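Sigma-C capsid protein (Avian reovirus, PDB 2VRS) mediates attachment of the virion to host cells as a homotrimeric fibre protein of the avian reovirus capsid and induces apoptosis. Local coordinates at residues F85-R90 and T132-I138; I99-V103 and M115-T119; G109-Y114 and A146-P150; V124-V129 and F190-G194; V149-Q155 and Y180-R184. One frame throughout, in Å; residues are numbered along the deposited sequence.

Contact 1: residues F85-R90 and T132-I138; sequences FRWMAR and TFDLSDI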
# COMPACT_ATOMS: atom_id res chain seq x y z
N PHE C 85 -19.79 18.20 -3.05
CA PHE C 85 -20.51 18.94 -2.02
C PHE C 85 -20.07 20.40 -1.94
O PHE C 85 -19.11 20.82 -2.61
CB PHE C 85 -20.37 18.22 -0.67
CG PHE C 85 -18.93 17.92 -0.28
CD1 PHE C 85 -18.18 18.87 0.41
CD2 PHE C 85 -18.35 16.68 -0.58
CE1 PHE C 85 -16.85 18.58 0.78
CE2 PHE C 85 -17.02 16.38 -0.20
CZ PHE C 85 -16.27 17.34 0.47
N ARG C 86 -20.75 21.18 -1.11
CA ARG C 86 -20.37 22.56 -0.86
C ARG C 86 -19.76 22.72 0.53
O ARG C 86 -20.21 22.09 1.50
CB ARG C 86 -21.61 23.47 -1.05
CG ARG C 86 -22.18 23.38 -2.48
CD ARG C 86 -21.36 24.24 -3.43
NE ARG C 86 -21.94 25.57 -3.63
CZ ARG C 86 -21.76 26.62 -2.83
NH1 ARG C 86 -21.01 26.53 -1.74
NH2 ARG C 86 -22.34 27.78 -3.14
N TRP C 87 -18.74 23.56 0.62
CA TRP C 87 -18.02 23.71 1.90
C TRP C 87 -17.82 25.18 2.17
O TRP C 87 -17.25 25.89 1.33
CB TRP C 87 -16.64 23.03 1.80
CG TRP C 87 -16.06 22.58 3.08
CD1 TRP C 87 -16.32 23.07 4.33
CD2 TRP C 87 -15.09 21.53 3.24
NE1 TRP C 87 -15.57 22.39 5.28
CE2 TRP C 87 -14.82 21.43 4.63
CE3 TRP C 87 -14.43 20.65 2.34
CZ2 TRP C 87 -13.92 20.48 5.15
CZ3 TRP C 87 -13.52 19.70 2.87
CH2 TRP C 87 -13.29 19.61 4.26
N MET C 88 -18.31 25.66 3.32
CA MET C 88 -18.07 27.06 3.65
C MET C 88 -16.74 27.11 4.38
O MET C 88 -16.59 26.54 5.46
CB MET C 88 -19.20 27.65 4.51
CG MET C 88 -19.07 29.18 4.65
SD MET C 88 -20.02 29.78 6.07
CE MET C 88 -19.25 28.92 7.46
N ALA C 89 -15.75 27.73 3.75
CA ALA C 89 -14.47 27.85 4.37
C ALA C 89 -14.42 29.16 5.16
O ALA C 89 -14.95 30.18 4.72
CB ALA C 89 -13.39 27.89 3.30
N ARG C 90 -13.70 29.15 6.28
CA ARG C 90 -13.71 30.32 7.14
C ARG C 90 -12.40 31.03 7.18
O ARG C 90 -11.39 30.46 7.56
CB ARG C 90 -14.09 29.88 8.56
CG ARG C 90 -15.52 29.35 8.62
CD ARG C 90 -15.71 28.85 10.05
NE ARG C 90 -17.02 28.30 10.26
CZ ARG C 90 -18.06 29.01 10.67
NH1 ARG C 90 -17.95 30.32 10.90
NH2 ARG C 90 -19.22 28.39 10.83
N THR C 132 -10.01 28.07 6.93
CA THR C 132 -10.30 26.88 7.71
C THR C 132 -11.41 26.03 7.06
O THR C 132 -12.43 26.55 6.58
CB THR C 132 -10.59 27.28 9.20
OG1 THR C 132 -9.37 27.75 9.78
CG2 THR C 132 -11.10 26.04 10.00
N PHE C 133 -11.20 24.70 7.06
CA PHE C 133 -12.10 23.71 6.44
C PHE C 133 -12.46 22.69 7.54
O PHE C 133 -11.76 21.73 7.78
CB PHE C 133 -11.39 23.00 5.28
CG PHE C 133 -11.19 23.89 4.09
CD1 PHE C 133 -12.18 23.96 3.11
CD2 PHE C 133 -10.05 24.70 4.01
CE1 PHE C 133 -12.02 24.81 2.00
CE2 PHE C 133 -9.88 25.61 2.90
CZ PHE C 133 -10.86 25.64 1.90
N ASP C 134 -13.58 22.95 8.18
CA ASP C 134 -14.11 22.09 9.26
C ASP C 134 -15.23 21.27 8.67
O ASP C 134 -16.10 21.83 8.00
CB ASP C 134 -14.69 23.07 10.30
CG ASP C 134 -15.30 22.40 11.51
OD1 ASP C 134 -15.67 21.21 11.48
OD2 ASP C 134 -15.43 23.14 12.52
N LEU C 135 -15.23 19.96 8.92
CA LEU C 135 -16.28 19.07 8.30
C LEU C 135 -17.70 19.52 8.65
O LEU C 135 -18.63 19.29 7.86
CB LEU C 135 -16.09 17.61 8.71
CG LEU C 135 -14.81 16.88 8.29
CD1 LEU C 135 -14.92 15.42 8.85
CD2 LEU C 135 -14.65 16.92 6.75
N SER C 136 -17.87 20.18 9.81
CA SER C 136 -19.18 20.71 10.21
C SER C 136 -19.75 21.80 9.32
O SER C 136 -20.97 22.02 9.35
CB SER C 136 -19.13 21.22 11.65
OG SER C 136 -19.01 20.10 12.50
N ASP C 137 -18.90 22.44 8.52
CA ASP C 137 -19.29 23.50 7.59
C ASP C 137 -19.64 23.02 6.15
O ASP C 137 -19.92 23.83 5.26
CB ASP C 137 -18.22 24.60 7.55
CG ASP C 137 -18.13 25.35 8.85
OD1 ASP C 137 -19.20 25.63 9.44
OD2 ASP C 137 -17.01 25.65 9.30
N ILE C 138 -19.63 21.71 5.94
CA ILE C 138 -20.03 21.15 4.67
C ILE C 138 -21.57 21.25 4.66
O ILE C 138 -22.19 20.91 5.67
CB ILE C 138 -19.59 19.68 4.50
CG1 ILE C 138 -18.06 19.61 4.23
CG2 ILE C 138 -20.33 19.04 3.28
CD1 ILE C 138 -17.47 18.18 4.37
O HOH W 1 -15.06 25.44 7.59
O HOH W 2 -8.89 30.25 9.00
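The indole of Trp87 is held on both faces and at its edge by 132-138 as that segment leaves strand 128-134 and turns back. Phe133 CB lies 4.0 Å from the centroid of the six-membered ring over one face, Ile138 CG1 3.6 Å from that of the five-membered ring over the other, only 6° off its normal. Near the ring plane, Trp87 NE1 donates to Asp134 O at 2.8 Å. The Phe133 ring adds a T-shaped pair: its edge points to the Trp87 face, with centroids 5.3 Å apart and planes at 86°, while Ala89 CB makes a CH-pi contact over the face of Phe133.

Regular pairing is limited to Arg90 and Thr132, an antiparallel hydrogen-bonded pair (Arg90 N to Thr132 O 2.9 Å, Thr132 N to Arg90 O 2.8 Å). Beyond it, 132-138 turns, with Ser136 N bonded to Asp134 OD1 at 2.9 Å in an Asx turn, and returns so that Met88 N donates to Asp137 O at 3.1 Å. Arg90 holds the turn by a salt bridge, NE to Asp137 OD2 at 2.8 Å and NH2 to Asp137 OD1 at 3.1 Å. Strand 98-108 pairs with the other edge of 81-92 in the wall of the C-terminal beta-barrel. The chemistry is thus divided: aromatic contacts and a buried indole bond fix the turn's inner side, paired charges its more exposed side.

Contact 2: residues I99-V103 and M115-T119; sequences IDMTV and MMSST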
# COMPACT_ATOMS: atom_id res chain seq x y z
N ILE C 99 -16.19 31.92 2.53
CA ILE C 99 -16.32 31.74 1.10
C ILE C 99 -16.82 30.36 0.86
O ILE C 99 -16.36 29.39 1.47
CB ILE C 99 -14.99 32.06 0.32
CG1 ILE C 99 -15.24 32.06 -1.22
CG2 ILE C 99 -13.88 31.09 0.74
CD1 ILE C 99 -14.13 32.75 -2.00
N ASP C 100 -17.83 30.28 -0.01
CA ASP C 100 -18.47 29.03 -0.37
C ASP C 100 -17.70 28.33 -1.47
O ASP C 100 -17.57 28.84 -2.60
CB ASP C 100 -19.89 29.31 -0.84
CG ASP C 100 -20.85 29.54 0.32
OD1 ASP C 100 -20.54 29.19 1.49
OD2 ASP C 100 -21.94 30.09 0.05
N MET C 101 -17.18 27.16 -1.12
CA MET C 101 -16.42 26.34 -2.07
C MET C 101 -17.24 25.20 -2.63
O MET C 101 -17.90 24.45 -1.91
CB MET C 101 -15.18 25.72 -1.38
CG MET C 101 -14.25 26.74 -0.72
SD MET C 101 -13.64 28.07 -1.80
CE MET C 101 -12.49 27.09 -2.82
N THR C 102 -17.19 25.04 -3.96
CA THR C 102 -17.69 23.83 -4.58
C THR C 102 -16.55 22.80 -4.60
O THR C 102 -15.46 23.05 -5.13
CB THR C 102 -18.16 24.15 -6.01
OG1 THR C 102 -19.25 25.08 -5.89
CG2 THR C 102 -18.58 22.91 -6.77
N VAL C 103 -16.81 21.66 -3.98
CA VAL C 103 -15.73 20.67 -3.74
C VAL C 103 -16.02 19.38 -4.47
O VAL C 103 -17.13 18.85 -4.39
CB VAL C 103 -15.55 20.32 -2.23
CG1 VAL C 103 -14.44 19.25 -2.07
CG2 VAL C 103 -15.23 21.59 -1.39
N MET C 115 -10.55 18.84 -5.05
CA MET C 115 -10.47 19.88 -6.05
C MET C 115 -11.59 20.86 -5.70
O MET C 115 -12.75 20.47 -5.74
CB MET C 115 -10.71 19.25 -7.44
CG MET C 115 -9.50 18.54 -8.00
SD MET C 115 -9.12 16.86 -7.36
CE MET C 115 -10.70 16.00 -7.39
N MET C 116 -11.26 22.11 -5.38
CA MET C 116 -12.29 23.09 -4.94
C MET C 116 -12.22 24.37 -5.75
O MET C 116 -11.13 24.85 -6.13
CB MET C 116 -12.00 23.51 -3.51
CG MET C 116 -11.80 22.33 -2.55
SD MET C 116 -11.64 23.00 -0.86
CE MET C 116 -11.08 21.58 0.04
N SER C 117 -13.40 24.94 -6.00
CA SER C 117 -13.44 26.23 -6.67
C SER C 117 -14.52 27.08 -6.02
O SER C 117 -15.49 26.58 -5.43
CB SER C 117 -13.69 26.06 -8.17
OG SER C 117 -14.94 25.46 -8.40
N SER C 118 -14.36 28.39 -6.11
CA SER C 118 -15.35 29.19 -5.41
C SER C 118 -16.17 29.99 -6.37
O SER C 118 -15.69 30.43 -7.40
CB SER C 118 -14.67 30.14 -4.45
OG SER C 118 -14.02 31.21 -5.18
N THR C 119 -17.39 30.25 -5.93
CA THR C 119 -18.10 31.40 -6.40
C THR C 119 -18.08 32.45 -5.27
O THR C 119 -18.00 32.12 -4.07
CB THR C 119 -19.52 31.03 -6.93
OG1 THR C 119 -19.94 32.02 -7.89
CG2 THR C 119 -20.55 30.86 -5.79
O HOH W 3 -19.06 32.60 -1.33
O HOH W 4 -19.15 27.56 -4.75
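This is an antiparallel strand pair within the beta hairpin 98-108/111-119 of the C-terminal beta-barrel domain. The short axes approach to 4.4 Å, and their directions differ by 139°, so the pair is markedly twisted. Its register is set by Thr102 and Ser117, a hydrogen-bonded pair in which Thr102 N donates to Ser117 O at 2.7 Å and Ser117 N to Thr102 O at 2.9 Å. The flanking pairs, Met101 with Ser118 and Val103 with Met116, are non-hydrogen-bonded and have CA atoms 4.5 and 4.4 Å apart.

Side chains alternate between two faces. On the one carrying Met101, Val103, Met116 and Ser118, Met101 CE touches Met116 CB and Val103 CG2 touches Met116 CG, each at 3.7 Å; Phe133 packs against both methionines, and Ser118, its CB 3.5 Å from Met101 SD, bonds through OG to Leu203 N. Thr102 and Ser117 occupy the other face. At the Thr119 end water 3 bridges the strands, accepting from Asp100 N at 2.9 Å and donating to Thr119 O at 3.0 Å. The chemistry implies a two-faced hairpin, largely apolar inside and water-bridged at the Thr119 end.

Contact 3: residues G109-Y114 and A146-P150; sequences GRRTDY and ARLVP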
# COMPACT_ATOMS: atom_id res chain seq x y z
N GLY C 109 -8.97 4.24 -2.95
CA GLY C 109 -8.22 3.58 -1.91
C GLY C 109 -8.33 4.50 -0.71
O GLY C 109 -9.37 5.16 -0.51
N ARG C 110 -7.23 4.60 0.02
CA ARG C 110 -7.26 5.49 1.19
C ARG C 110 -6.70 6.87 0.86
O ARG C 110 -6.32 7.61 1.76
CB ARG C 110 -6.50 4.86 2.35
CG ARG C 110 -7.20 3.58 2.80
CD ARG C 110 -6.76 3.09 4.21
NE ARG C 110 -7.42 3.92 5.18
CZ ARG C 110 -8.63 3.69 5.70
NH1 ARG C 110 -9.32 2.58 5.45
NH2 ARG C 110 -9.13 4.58 6.54
N ARG C 111 -6.64 7.22 -0.41
CA ARG C 111 -6.29 8.58 -0.80
C ARG C 111 -7.56 9.37 -1.15
O ARG C 111 -8.45 8.86 -1.88
CB ARG C 111 -5.36 8.56 -2.03
CG ARG C 111 -4.86 9.98 -2.44
CD ARG C 111 -3.77 10.55 -1.46
NE ARG C 111 -3.37 11.90 -1.98
CZ ARG C 111 -2.53 12.70 -1.37
NH1 ARG C 111 -2.03 12.30 -0.23
NH2 ARG C 111 -2.18 13.88 -1.88
N THR C 112 -7.64 10.60 -0.66
CA THR C 112 -8.74 11.51 -1.01
C THR C 112 -8.18 12.78 -1.53
O THR C 112 -7.44 13.47 -0.82
CB THR C 112 -9.69 11.76 0.18
OG1 THR C 112 -10.33 10.52 0.47
CG2 THR C 112 -10.69 12.82 -0.15
N ASP C 113 -8.49 13.07 -2.79
CA ASP C 113 -7.95 14.28 -3.45
C ASP C 113 -9.03 15.30 -3.60
O ASP C 113 -10.09 14.97 -4.13
CB ASP C 113 -7.30 13.93 -4.79
CG ASP C 113 -6.05 13.02 -4.60
OD1 ASP C 113 -5.21 13.41 -3.76
OD2 ASP C 113 -5.94 11.97 -5.25
N TYR C 114 -8.77 16.51 -3.08
CA TYR C 114 -9.75 17.59 -3.14
C TYR C 114 -9.48 18.53 -4.30
O TYR C 114 -8.36 19.00 -4.51
CB TYR C 114 -9.65 18.44 -1.86
CG TYR C 114 -10.21 17.82 -0.62
CD1 TYR C 114 -11.48 17.27 -0.58
CD2 TYR C 114 -9.47 17.88 0.58
CE1 TYR C 114 -12.02 16.74 0.64
CE2 TYR C 114 -9.99 17.40 1.75
CZ TYR C 114 -11.25 16.81 1.79
OH TYR C 114 -11.72 16.34 3.00
N ALA C 146 -15.91 8.98 6.54
CA ALA C 146 -14.61 8.43 6.86
C ALA C 146 -13.59 8.81 5.79
O ALA C 146 -12.42 8.93 6.08
CB ALA C 146 -14.69 6.94 6.98
N ARG C 147 -14.07 9.05 4.57
CA ARG C 147 -13.13 9.38 3.44
C ARG C 147 -12.61 10.82 3.50
O ARG C 147 -11.80 11.20 2.65
CB ARG C 147 -13.78 9.16 2.08
CG ARG C 147 -14.35 7.73 1.87
CD ARG C 147 -13.33 6.72 1.38
NE ARG C 147 -12.17 6.55 2.27
CZ ARG C 147 -12.14 5.79 3.36
NH1 ARG C 147 -13.22 5.12 3.76
NH2 ARG C 147 -11.02 5.72 4.07
N LEU C 148 -13.11 11.61 4.46
CA LEU C 148 -12.75 13.03 4.54
C LEU C 148 -11.96 13.30 5.80
O LEU C 148 -11.71 14.45 6.17
CB LEU C 148 -14.02 13.92 4.53
CG LEU C 148 -14.99 13.69 3.35
CD1 LEU C 148 -16.16 14.67 3.43
CD2 LEU C 148 -14.24 13.81 2.02
N VAL C 149 -11.63 12.23 6.51
CA VAL C 149 -10.84 12.29 7.75
C VAL C 149 -9.45 11.69 7.52
O VAL C 149 -9.32 10.53 7.12
CB VAL C 149 -11.55 11.51 8.92
CG1 VAL C 149 -10.70 11.62 10.18
CG2 VAL C 149 -12.94 12.12 9.20
N PRO C 150 -8.40 12.49 7.78
CA PRO C 150 -7.02 12.02 7.57
C PRO C 150 -6.62 10.97 8.62
O PRO C 150 -7.15 10.99 9.75
CB PRO C 150 -6.19 13.28 7.78
CG PRO C 150 -7.05 14.11 8.78
CD PRO C 150 -8.44 13.88 8.27
O HOH W 5 -9.87 7.82 0.80
O HOH W 6 -12.53 3.37 6.42
O HOH W 7 -10.61 16.88 5.43
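Residues 111-114 run as an extended strand, the start of 111-119 in the C-terminal beta-barrel, whereas 146-148 form a 3-10 turn in the loop that closes over it. The backbones do not pair: the nearest CA atoms, those of Thr112 and Arg147, are 6.6 Å apart. Gly109, at phi 64° and psi -141°, is the residue with positive phi in the turn leading into the strand.

Side chains therefore make the junction. Thr112 points its CB toward the 3-10 turn, and its OG1 donates to Arg147 O at 2.7 Å. Water 5 extends this link, donating to Thr112 OG1 at 2.8 Å and Gly109 O at 3.0 Å while accepting from Arg147 NE at 3.0 Å. Two guanidinium groups also meet, with Arg147 NH2 over the face of Arg110 at 3.3 Å from Arg110 NH2. Both are donors, and their like charges have partners outside the two segments: Arg110 forms a salt bridge with Asp63, and Arg147 bonds to Thr211 OG1 and makes a cation-pi contact with Tyr65. These partners tie the barrel end to the preceding part of the chain and to its C-terminus.

Farther along the strand, Tyr114 CE1 packs on Leu148 CD2 at 3.9 Å. The phenol also reaches the loop backbone through water 7, which lies 2.7 Å from Tyr114 OH and donates to Leu148 O at 2.8 Å.

Contact 4: residues V124-V129 and F190-G194; sequences VTSNVV and FPTGG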
# COMPACT_ATOMS: atom_id res chain seq x y z
N VAL C 124 -9.77 40.28 2.24
CA VAL C 124 -8.53 40.04 3.00
C VAL C 124 -8.01 41.39 3.45
O VAL C 124 -8.35 42.42 2.85
CB VAL C 124 -7.43 39.28 2.19
CG1 VAL C 124 -7.90 37.84 1.88
CG2 VAL C 124 -7.05 40.02 0.91
N THR C 125 -7.21 41.39 4.50
CA THR C 125 -6.68 42.63 5.05
C THR C 125 -5.17 42.65 5.20
O THR C 125 -4.59 43.65 5.61
CB THR C 125 -7.32 42.94 6.41
OG1 THR C 125 -7.06 41.87 7.32
CG2 THR C 125 -8.83 43.08 6.27
N SER C 126 -4.51 41.55 4.83
CA SER C 126 -3.09 41.42 5.06
C SER C 126 -2.41 40.71 3.89
O SER C 126 -3.07 40.44 2.87
CB SER C 126 -2.85 40.69 6.39
OG SER C 126 -1.46 40.51 6.60
N ASN C 127 -1.11 40.45 4.00
CA ASN C 127 -0.37 39.79 2.92
C ASN C 127 -0.43 38.24 2.98
O ASN C 127 0.08 37.56 2.10
CB ASN C 127 1.08 40.28 2.87
CG ASN C 127 1.86 39.94 4.13
OD1 ASN C 127 1.29 39.73 5.19
ND2 ASN C 127 3.18 39.91 4.02
N VAL C 128 -1.03 37.73 4.05
CA VAL C 128 -1.20 36.28 4.28
C VAL C 128 -2.59 36.11 4.89
O VAL C 128 -3.04 36.96 5.66
CB VAL C 128 -0.12 35.72 5.26
CG1 VAL C 128 -0.41 34.27 5.60
CG2 VAL C 128 1.27 35.81 4.65
N VAL C 129 -3.27 35.02 4.55
CA VAL C 129 -4.58 34.72 5.12
C VAL C 129 -4.63 33.23 5.48
O VAL C 129 -3.94 32.41 4.84
CB VAL C 129 -5.71 35.08 4.14
CG1 VAL C 129 -5.63 34.24 2.85
CG2 VAL C 129 -7.09 34.94 4.78
N PHE C 190 -1.88 31.00 3.12
CA PHE C 190 -1.38 31.39 1.81
C PHE C 190 -1.26 32.90 1.60
O PHE C 190 -1.97 33.68 2.26
CB PHE C 190 -2.20 30.70 0.69
CG PHE C 190 -3.67 31.07 0.66
CD1 PHE C 190 -4.62 30.31 1.35
CD2 PHE C 190 -4.12 32.16 -0.12
CE1 PHE C 190 -5.98 30.65 1.29
CE2 PHE C 190 -5.47 32.50 -0.15
CZ PHE C 190 -6.40 31.74 0.53
N PRO C 191 -0.33 33.32 0.71
CA PRO C 191 -0.18 34.72 0.37
C PRO C 191 -1.43 35.21 -0.34
O PRO C 191 -2.05 34.46 -1.11
CB PRO C 191 0.99 34.72 -0.64
CG PRO C 191 1.68 33.43 -0.45
CD PRO C 191 0.62 32.46 -0.05
N THR C 192 -1.78 36.47 -0.09
CA THR C 192 -2.94 37.11 -0.71
C THR C 192 -2.62 37.93 -1.97
O THR C 192 -3.55 38.42 -2.63
CB THR C 192 -3.60 38.07 0.27
OG1 THR C 192 -2.66 39.11 0.60
CG2 THR C 192 -4.10 37.34 1.53
N GLY C 193 -1.33 38.06 -2.30
CA GLY C 193 -0.91 38.74 -3.53
C GLY C 193 -0.77 40.25 -3.40
O GLY C 193 -0.68 40.95 -4.41
N GLY C 194 -0.76 40.75 -2.16
CA GLY C 194 -0.57 42.17 -1.87
C GLY C 194 -0.70 42.51 -0.40
O GLY C 194 -0.56 41.65 0.47
O HOH W 8 1.10 38.39 -0.53
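Thr192 has the largest area covered here, 83 Å², and its chi1 of 62° (p) lets its two branches do different work. OG1 donates to Ser126 O at 2.7 Å, whereas CG2 lies 3.8 Å from Val124 CG1 and 3.7 Å from Val129 CG1, so the methyl packs against both valines. Val129 and Phe190 are an antiparallel hydrogen-bonded pair with side chains on one face; with chi1 of 63° and 62° (p), Val129 CG1 comes over the Phe190 ring, 3.7 Å from its centroid and 21° off the normal, in a CH-pi contact. Val163, Phe165 and Leu203 also pack on Phe190, placing this ring in the barrel interior. On the opposite face Val128 and Pro191 form a non-hydrogen-bonded pair; the Pro191 side chain touches Tyr174, a ligand of the bound zinc.

The backbone supports this arrangement where strands 128-134 and 185-191 meet at one end of the C-terminal domain. Val129 N donates to Phe190 O and Phe190 N to Val129 O, both at 3.0 Å, and Thr192 N continues the pairing to Asn127 O at 3.1 Å. Gly193, at phi 87° and psi 13°, then turns the chain away; water 8 bridges Asn127 O and Gly193 N at 2.9 and 3.0 Å. The chemistry implies that Thr192 combines a polar and an apolar anchor: its hydroxyl bonds the loop backbone and its methyl packs with Val124 and Val129.

Contact 5: residues V149-Q155 and Y180-R184; sequences VPSAGFQ and YSSSR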
# COMPACT_ATOMS: atom_id res chain seq x y z
N VAL C 149 -11.63 12.23 6.51
CA VAL C 149 -10.84 12.29 7.75
C VAL C 149 -9.45 11.69 7.52
O VAL C 149 -9.32 10.53 7.12
CB VAL C 149 -11.55 11.51 8.92
CG1 VAL C 149 -10.70 11.62 10.18
CG2 VAL C 149 -12.94 12.12 9.20
N PRO C 150 -8.40 12.49 7.78
CA PRO C 150 -7.02 12.02 7.57
C PRO C 150 -6.62 10.97 8.62
O PRO C 150 -7.15 10.99 9.75
CB PRO C 150 -6.19 13.28 7.78
CG PRO C 150 -7.05 14.11 8.78
CD PRO C 150 -8.44 13.88 8.27
N SER C 151 -5.67 10.11 8.26
CA SER C 151 -5.17 9.12 9.20
C SER C 151 -4.42 9.81 10.34
O SER C 151 -3.99 10.94 10.21
CB SER C 151 -4.24 8.11 8.51
OG SER C 151 -3.04 8.75 8.10
N ALA C 152 -4.23 9.12 11.47
CA ALA C 152 -3.44 9.69 12.54
C ALA C 152 -2.03 10.02 12.04
O ALA C 152 -1.50 11.08 12.39
CB ALA C 152 -3.37 8.73 13.75
N GLY C 153 -1.46 9.16 11.19
CA GLY C 153 -0.10 9.39 10.70
C GLY C 153 -0.05 10.67 9.86
O GLY C 153 0.84 11.49 10.00
N PHE C 154 -1.03 10.81 8.96
CA PHE C 154 -1.05 11.96 8.04
C PHE C 154 -1.20 13.27 8.84
O PHE C 154 -0.54 14.26 8.54
CB PHE C 154 -2.19 11.81 7.02
CG PHE C 154 -2.16 12.87 5.94
CD1 PHE C 154 -1.37 12.65 4.79
CD2 PHE C 154 -2.82 14.10 6.09
CE1 PHE C 154 -1.30 13.62 3.76
CE2 PHE C 154 -2.75 15.08 5.08
CZ PHE C 154 -2.00 14.82 3.89
N GLN C 155 -2.04 13.26 9.88
CA GLN C 155 -2.36 14.45 10.64
C GLN C 155 -1.15 15.07 11.31
O GLN C 155 -1.16 16.27 11.63
CB GLN C 155 -3.40 14.10 11.71
CG GLN C 155 -4.80 13.93 11.18
CD GLN C 155 -5.75 13.59 12.34
OE1 GLN C 155 -5.77 14.32 13.32
NE2 GLN C 155 -6.47 12.50 12.25
N TYR C 180 -3.86 19.93 9.93
CA TYR C 180 -5.02 19.54 10.74
C TYR C 180 -4.82 19.95 12.19
O TYR C 180 -3.87 19.54 12.82
CB TYR C 180 -5.29 18.03 10.64
CG TYR C 180 -6.02 17.68 9.35
CD1 TYR C 180 -5.28 17.41 8.18
CD2 TYR C 180 -7.40 17.68 9.29
CE1 TYR C 180 -5.94 17.11 6.98
CE2 TYR C 180 -8.09 17.40 8.09
CZ TYR C 180 -7.32 17.10 6.95
OH TYR C 180 -8.00 16.82 5.79
N SER C 181 -5.73 20.77 12.69
CA SER C 181 -5.77 21.10 14.13
C SER C 181 -6.49 20.00 14.94
O SER C 181 -6.28 19.88 16.15
CB SER C 181 -6.39 22.47 14.36
OG SER C 181 -7.69 22.56 13.79
N SER C 182 -7.35 19.23 14.29
CA SER C 182 -7.97 18.02 14.86
C SER C 182 -8.41 17.15 13.71
O SER C 182 -8.26 17.56 12.56
CB SER C 182 -9.18 18.39 15.69
OG SER C 182 -10.18 19.03 14.93
N SER C 183 -9.00 15.98 13.99
CA SER C 183 -9.35 15.04 12.89
C SER C 183 -10.38 15.65 11.90
O SER C 183 -10.46 15.22 10.74
CB SER C 183 -9.87 13.73 13.44
OG SER C 183 -11.10 13.96 14.12
N ARG C 184 -11.18 16.61 12.36
CA ARG C 184 -12.26 17.16 11.53
C ARG C 184 -11.93 18.51 10.88
O ARG C 184 -12.74 19.02 10.12
CB ARG C 184 -13.55 17.34 12.34
CG ARG C 184 -14.16 16.01 12.81
CD ARG C 184 -15.40 16.28 13.70
NE ARG C 184 -16.49 16.99 13.02
CZ ARG C 184 -17.46 16.40 12.33
NH1 ARG C 184 -17.48 15.09 12.18
NH2 ARG C 184 -18.42 17.14 11.77
O HOH W 9 -2.01 17.85 9.52
O HOH W 10 -4.69 16.67 14.35
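Tyr180 gives up 84 Å² to this contact, and its CB points toward 149-155. Over one face of its ring lies Pro150: CG is 3.4 Å from the centroid and only 7° off the normal, a close CH-pi contact. Phe154 approaches as well, its CE2 4.2 Å from Tyr180 CE1, which lies near the plane of the Phe154 ring. Phe159 meets both rings.

Gln155 contributes 63 Å². Its aliphatic part packs on the tyrosine, CG to Tyr180 CB at 4.2 Å, and its amide turns back within its own segment, NE2 donating to Pro150 O at 3.0 Å. Water 9 joins it to the other segment, donating to Gln155 O and accepting from Tyr180 N, each at 2.8 Å.

Phe154 and Gln155 belong to a short, weakly bonded helix, about 152-155, with Ser151 as its N-cap: Phe154 N donates to Ser151 OG at 3.0 Å. It sits beside the corner between strands 170-180 and 185-191 of the C-terminal barrel domain, where Ser181 and Ser182 form a classic bulge opposite Val185. Gly153 makes a backbone hydrogen bond to the third subunit.

Ser183, with 59 Å² covered, lies beyond that bulge. Its O is 3.5 Å from Pro150 CD and 3.7 Å from Val149 CG1, while its CB lies 3.8 Å from Gln155 NE2.

How the contacts relate
All five contacts belong to the C-terminal domain. Contacts 1 and 2, with centres about 10 Å apart, use neighbouring strands 81-92 and 98-108, and along the chain contact 2 is nested within contact 1. Contacts 2 and 3, about 18 Å between centres, share strand 111-119; strand 128-134 joins contact 1 to contact 4, about 20 Å away. Contact 5 shares Val149 and Pro150 with contact 3, about 10 Å between centres. Contacts 3 and 4 are about 28 Å apart, between centres. Crossing connections, as between contacts 1 and 3, bring sequence-distant strands and loops into one barrel; contacts 3 and 5 touch the third subunit of the trimer, and contact 2 the second through Met115.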